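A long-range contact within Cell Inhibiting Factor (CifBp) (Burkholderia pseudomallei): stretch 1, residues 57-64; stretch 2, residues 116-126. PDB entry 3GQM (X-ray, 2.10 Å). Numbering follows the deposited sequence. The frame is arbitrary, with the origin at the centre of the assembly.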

ATOM      1  N   ARG A  57      11.265  -1.765   9.323  1.00 34.71           N
ATOM      2  CA  ARG A  57      12.034  -3.024   9.437  1.00 36.52           C
ATOM      3  C   ARG A  57      11.204  -4.117   8.799  1.00 35.97           C
ATOM      4  O   ARG A  57      10.102  -4.399   9.266  1.00 36.39           O
ATOM      5  CB  ARG A  57      12.332  -3.370  10.903  1.00 36.42           C
ATOM      6  N   TYR A  58      11.711  -4.746   7.751  1.00 36.39           N
ATOM      7  CA  TYR A  58      10.876  -5.673   6.967  1.00 37.49           C
ATOM      8  C   TYR A  58      11.338  -7.123   6.986  1.00 39.18           C
ATOM      9  O   TYR A  58      10.715  -7.983   6.357  1.00 39.46           O
ATOM     10  CB  TYR A  58      10.770  -5.227   5.517  1.00 36.80           C
ATOM     11  CG  TYR A  58      10.234  -3.847   5.272  1.00 34.53           C
ATOM     12  CD1 TYR A  58       8.965  -3.463   5.713  1.00 30.50           C
ATOM     13  CD2 TYR A  58      10.985  -2.925   4.544  1.00 31.39           C
ATOM     14  CE1 TYR A  58       8.488  -2.199   5.452  1.00 27.25           C
ATOM     15  CE2 TYR A  58      10.521  -1.685   4.287  1.00 28.38           C
ATOM     16  CZ  TYR A  58       9.267  -1.313   4.743  1.00 31.09           C
ATOM     17  OH  TYR A  58       8.825  -0.035   4.438  1.00 33.44           O
ATOM     18  N   ASP A  59      12.447  -7.381   7.682  1.00 40.27           N
ATOM     19  CA  ASP A  59      13.046  -8.704   7.754  1.00 41.17           C
ATOM     20  C   ASP A  59      12.524  -9.456   8.948  1.00 40.73           C
ATOM     21  O   ASP A  59      12.783 -10.626   9.042  1.00 42.25           O
ATOM     22  CB  ASP A  59      14.590  -8.624   7.831  1.00 41.93           C
ATOM     23  CG  ASP A  59      15.072  -7.746   8.967  1.00 43.92           C
ATOM     24  OD1 ASP A  59      14.930  -6.501   8.861  1.00 46.25           O
ATOM     25  OD2 ASP A  59      15.597  -8.286   9.955  1.00 48.32           O
ATOM     26  N   THR A  60      11.811  -8.755   9.837  1.00 40.31           N
ATOM     27  CA  THR A  60      11.100  -9.233  11.037  1.00 38.97           C
ATOM     28  C   THR A  60       9.553  -9.191  10.837  1.00 37.59           C
ATOM     29  O   THR A  60       9.046  -8.369  10.069  1.00 36.38           O
ATOM     30  CB  THR A  60      11.435  -8.306  12.187  1.00 38.76           C
ATOM     31  OG1 THR A  60      12.664  -8.750  12.776  1.00 45.96           O
ATOM     32  CG2 THR A  60      10.350  -8.276  13.306  1.00 40.22           C
ATOM     33  N   LEU A  61       8.830 -10.066  11.531  1.00 36.01           N
ATOM     34  CA  LEU A  61       7.370 -10.163  11.399  1.00 35.36           C
ATOM     35  C   LEU A  61       6.808  -8.853  11.823  1.00 34.56           C
ATOM     36  O   LEU A  61       7.222  -8.332  12.880  1.00 34.00           O
ATOM     37  CB  LEU A  61       6.775 -11.228  12.329  1.00 35.36           C
ATOM     38  CG  LEU A  61       6.724 -12.692  11.866  1.00 35.43           C
ATOM     39  CD1 LEU A  61       6.141 -13.494  12.997  1.00 32.63           C
ATOM     40  CD2 LEU A  61       5.898 -12.909  10.545  1.00 30.67           C
ATOM     41  N   LEU A  62       5.861  -8.324  11.038  1.00 32.29           N
ATOM     42  CA  LEU A  62       5.169  -7.113  11.469  1.00 32.58           C
ATOM     43  C   LEU A  62       4.681  -7.219  12.916  1.00 32.06           C
ATOM     44  O   LEU A  62       4.894  -6.290  13.717  1.00 31.80           O
ATOM     45  CB  LEU A  62       4.015  -6.710  10.525  1.00 31.05           C
ATOM     46  CG  LEU A  62       3.376  -5.314  10.748  1.00 30.81           C
ATOM     47  CD1 LEU A  62       2.866  -4.739   9.358  1.00 25.69           C
ATOM     48  CD2 LEU A  62       2.234  -5.281  11.776  1.00 27.66           C
ATOM     49  N   ILE A  63       4.033  -8.339  13.261  1.00 33.19           N
ATOM     50  CA  ILE A  63       3.362  -8.414  14.566  1.00 34.44           C
ATOM     51  C   ILE A  63       4.370  -8.680  15.667  1.00 34.57           C
ATOM     52  O   ILE A  63       4.026  -8.597  16.812  1.00 35.82           O
ATOM     53  CB  ILE A  63       2.240  -9.499  14.620  1.00 34.65           C
ATOM     54  CG1 ILE A  63       2.829 -10.861  14.212  1.00 35.85           C
ATOM     55  CG2 ILE A  63       1.007  -9.060  13.763  1.00 34.19           C
ATOM     56  CD1 ILE A  63       1.953 -12.037  14.527  1.00 42.33           C
ATOM     57  N   ALA A  64       5.608  -9.009  15.322  1.00 35.40           N
ATOM     58  CA  ALA A  64       6.639  -9.129  16.350  1.00 36.22           C
ATOM     59  C   ALA A  64       7.207  -7.793  16.775  1.00 37.10           C
ATOM     60  O   ALA A  64       8.066  -7.765  17.677  1.00 38.03           O
ATOM     61  CB  ALA A  64       7.758 -10.072  15.915  1.00 35.40           C
ATOM     62  N   THR A 116      -0.104 -10.934   4.342  1.00 24.26           N
ATOM     63  CA  THR A 116       0.509 -12.181   3.899  1.00 23.57           C
ATOM     64  C   THR A 116       1.206 -12.975   4.998  1.00 24.43           C
ATOM     65  O   THR A 116       1.409 -14.150   4.826  1.00 24.85           O
ATOM     66  CB  THR A 116       1.577 -11.920   2.803  1.00 24.06           C
ATOM     67  OG1 THR A 116       2.549 -10.986   3.283  1.00 23.59           O
ATOM     68  CG2 THR A 116       0.928 -11.359   1.513  1.00 21.23           C
ATOM     69  N   GLU A 117       1.579 -12.357   6.105  1.00 25.56           N
ATOM     70  CA  GLU A 117       2.435 -13.031   7.112  1.00 27.80           C
ATOM     71  C   GLU A 117       1.630 -13.909   8.065  1.00 29.00           C
ATOM     72  O   GLU A 117       0.485 -13.609   8.402  1.00 28.75           O
ATOM     73  CB  GLU A 117       3.271 -12.040   7.936  1.00 26.06           C
ATOM     74  CG  GLU A 117       4.484 -11.533   7.168  1.00 27.97           C
ATOM     75  CD  GLU A 117       5.308 -10.480   7.907  1.00 28.29           C
ATOM     76  OE1 GLU A 117       4.820  -9.853   8.891  1.00 24.76           O
ATOM     77  OE2 GLU A 117       6.463 -10.264   7.461  1.00 31.64           O
ATOM     78  N   LYS A 118       2.265 -14.969   8.523  1.00 30.59           N
ATOM     79  CA  LYS A 118       1.684 -15.784   9.575  1.00 32.65           C
ATOM     80  C   LYS A 118       2.761 -15.824  10.650  1.00 33.06           C
ATOM     81  O   LYS A 118       2.783 -14.988  11.554  1.00 33.13           O
ATOM     82  CB  LYS A 118       1.382 -17.165   8.993  1.00 31.92           C
ATOM     83  CG  LYS A 118       0.347 -17.970   9.707  1.00 35.79           C
ATOM     84  CD  LYS A 118       0.871 -18.679  10.938  1.00 40.71           C
ATOM     85  CE  LYS A 118       0.115 -19.983  11.168  1.00 43.35           C
ATOM     86  NZ  LYS A 118      -1.209 -19.983  10.458  1.00 49.00           N
ATOM     87  N   ASP A 119       3.695 -16.750  10.486  1.00 34.72           N
ATOM     88  CA  ASP A 119       4.764 -16.935  11.441  1.00 36.66           C
ATOM     89  C   ASP A 119       6.154 -16.862  10.783  1.00 36.96           C
ATOM     90  O   ASP A 119       7.170 -16.857  11.486  1.00 37.68           O
ATOM     91  CB  ASP A 119       4.531 -18.231  12.263  1.00 37.41           C
ATOM     92  CG  ASP A 119       4.199 -19.459  11.394  1.00 39.36           C
ATOM     93  OD1 ASP A 119       4.244 -19.426  10.133  1.00 44.10           O
ATOM     94  OD2 ASP A 119       3.910 -20.506  11.994  1.00 46.15           O
ATOM     95  N   VAL A 120       6.198 -16.780   9.448  1.00 36.35           N
ATOM     96  CA  VAL A 120       7.458 -16.592   8.700  1.00 36.27           C
ATOM     97  C   VAL A 120       7.515 -15.161   8.106  1.00 35.84           C
ATOM     98  O   VAL A 120       6.681 -14.826   7.291  1.00 34.80           O
ATOM     99  CB  VAL A 120       7.604 -17.608   7.549  1.00 36.31           C
ATOM    100  CG1 VAL A 120       8.929 -17.414   6.790  1.00 37.71           C
ATOM    101  CG2 VAL A 120       7.531 -19.058   8.078  1.00 38.84           C
ATOM    102  N   PRO A 121       8.503 -14.335   8.519  1.00 35.98           N
ATOM    103  CA  PRO A 121       8.636 -12.941   8.053  1.00 36.06           C
ATOM    104  C   PRO A 121       8.768 -12.857   6.534  1.00 36.02           C
ATOM    105  O   PRO A 121       9.353 -13.748   5.914  1.00 37.11           O
ATOM    106  CB  PRO A 121       9.914 -12.458   8.735  1.00 35.36           C
ATOM    107  CG  PRO A 121      10.046 -13.386   9.953  1.00 37.65           C
ATOM    108  CD  PRO A 121       9.598 -14.714   9.434  1.00 35.98           C
ATOM    109  N   ILE A 122       8.172 -11.834   5.935  1.00 35.01           N
ATOM    110  CA  ILE A 122       8.297 -11.608   4.495  1.00 34.37           C
ATOM    111  C   ILE A 122       8.776 -10.165   4.288  1.00 33.65           C
ATOM    112  O   ILE A 122       8.264  -9.221   4.895  1.00 33.19           O
ATOM    113  CB  ILE A 122       6.957 -11.810   3.719  1.00 35.16           C
ATOM    114  CG1 ILE A 122       6.384 -13.221   3.935  1.00 35.77           C
ATOM    115  CG2 ILE A 122       7.148 -11.616   2.193  1.00 34.93           C
ATOM    116  CD1 ILE A 122       4.857 -13.288   3.692  1.00 31.56           C
ATOM    117  N   ASP A 123       9.789 -10.022   3.460  1.00 32.59           N
ATOM    118  CA  ASP A 123      10.370  -8.738   3.188  1.00 32.92           C
ATOM    119  C   ASP A 123       9.959  -8.440   1.783  1.00 32.65           C
ATOM    120  O   ASP A 123      10.503  -9.029   0.856  1.00 32.12           O
ATOM    121  CB  ASP A 123      11.888  -8.820   3.283  1.00 33.87           C
ATOM    122  CG  ASP A 123      12.543  -7.473   3.131  1.00 34.06           C
ATOM    123  OD1 ASP A 123      11.862  -6.457   2.755  1.00 32.67           O
ATOM    124  OD2 ASP A 123      13.734  -7.453   3.432  1.00 33.83           O
ATOM    125  N   PRO A 124       8.923  -7.588   1.630  1.00 32.80           N
ATOM    126  CA  PRO A 124       8.420  -7.249   0.322  1.00 33.12           C
ATOM    127  C   PRO A 124       9.470  -6.508  -0.471  1.00 34.19           C
ATOM    128  O   PRO A 124       9.325  -6.431  -1.664  1.00 34.86           O
ATOM    129  CB  PRO A 124       7.247  -6.317   0.623  1.00 33.33           C
ATOM    130  CG  PRO A 124       7.493  -5.830   2.021  1.00 32.43           C
ATOM    131  CD  PRO A 124       8.255  -6.838   2.717  1.00 31.60           C
ATOM    132  N   THR A 125      10.510  -5.952   0.161  1.00 35.43           N
ATOM    133  CA  THR A 125      11.558  -5.281  -0.652  1.00 36.75           C
ATOM    134  C   THR A 125      12.497  -6.276  -1.351  1.00 37.74           C
ATOM    135  O   THR A 125      13.201  -5.899  -2.292  1.00 37.35           O
ATOM    136  CB  THR A 125      12.387  -4.228   0.134  1.00 36.17           C
ATOM    137  OG1 THR A 125      13.128  -4.883   1.168  1.00 37.81           O
ATOM    138  CG2 THR A 125      11.486  -3.213   0.755  1.00 35.15           C
ATOM    139  N   SER A 126      12.468  -7.548  -0.922  1.00 38.92           N
ATOM    140  CA  SER A 126      13.382  -8.561  -1.467  1.00 40.14           C
ATOM    141  C   SER A 126      12.726  -9.678  -2.280  1.00 41.04           C
ATOM    142  O   SER A 126      13.432 -10.449  -2.962  1.00 41.21           O
ATOM    143  CB  SER A 126      14.233  -9.177  -0.352  1.00 39.54           C
ATOM    144  OG  SER A 126      13.412  -9.780   0.625  1.00 43.61           O
TER
HETATM  145  O   HOH W   1       3.264 -10.157  11.221  1.00 30.55           O

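A single carboxylate, that of E117, supplies the one direct hydrogen bond between the two stretches and at the same time ties together its own loop. E117 lies just beyond the end of a helix; the residue is buried, its CA-to-CB bond points toward stretch 1, and E117 OE1 accepts a hydrogen bond from L62 N (2.8 Å, 161° at the hydrogen). E117 OE1 also accepts from water 1 (2.8 Å from the water oxygen), which in turn accepts from I63 N at 2.8 Å, so the amides entering the 3-10 segment are linked to the carboxylate directly and through solvent. E117 OE2 accepts from I122 N (2.8 Å), closing the loop between the two residues.

Into this loop fits L61. L61 CD2 lies 3.6 Å from P121 N and 3.7 Å from V120 C, and L61 CG is 3.9 Å from P121 CG, so much of its packing is against backbone.

At the other end of the contact, Y58 pairs with D123 (CA to CA, 4.9 Å). The carbonyl oxygens Y58 O and I122 O, both acceptors, approach to 3.1 Å without a hydrogen bond; D123 CA lies 3.3 Å from Y58 O in a CA-H...O contact. D123 OD1, which accepts from T125 N and T125 OG1, sits 3.2 Å from Y58 CB, while Y58 CD2 meets T125 CG2 at 3.8 Å.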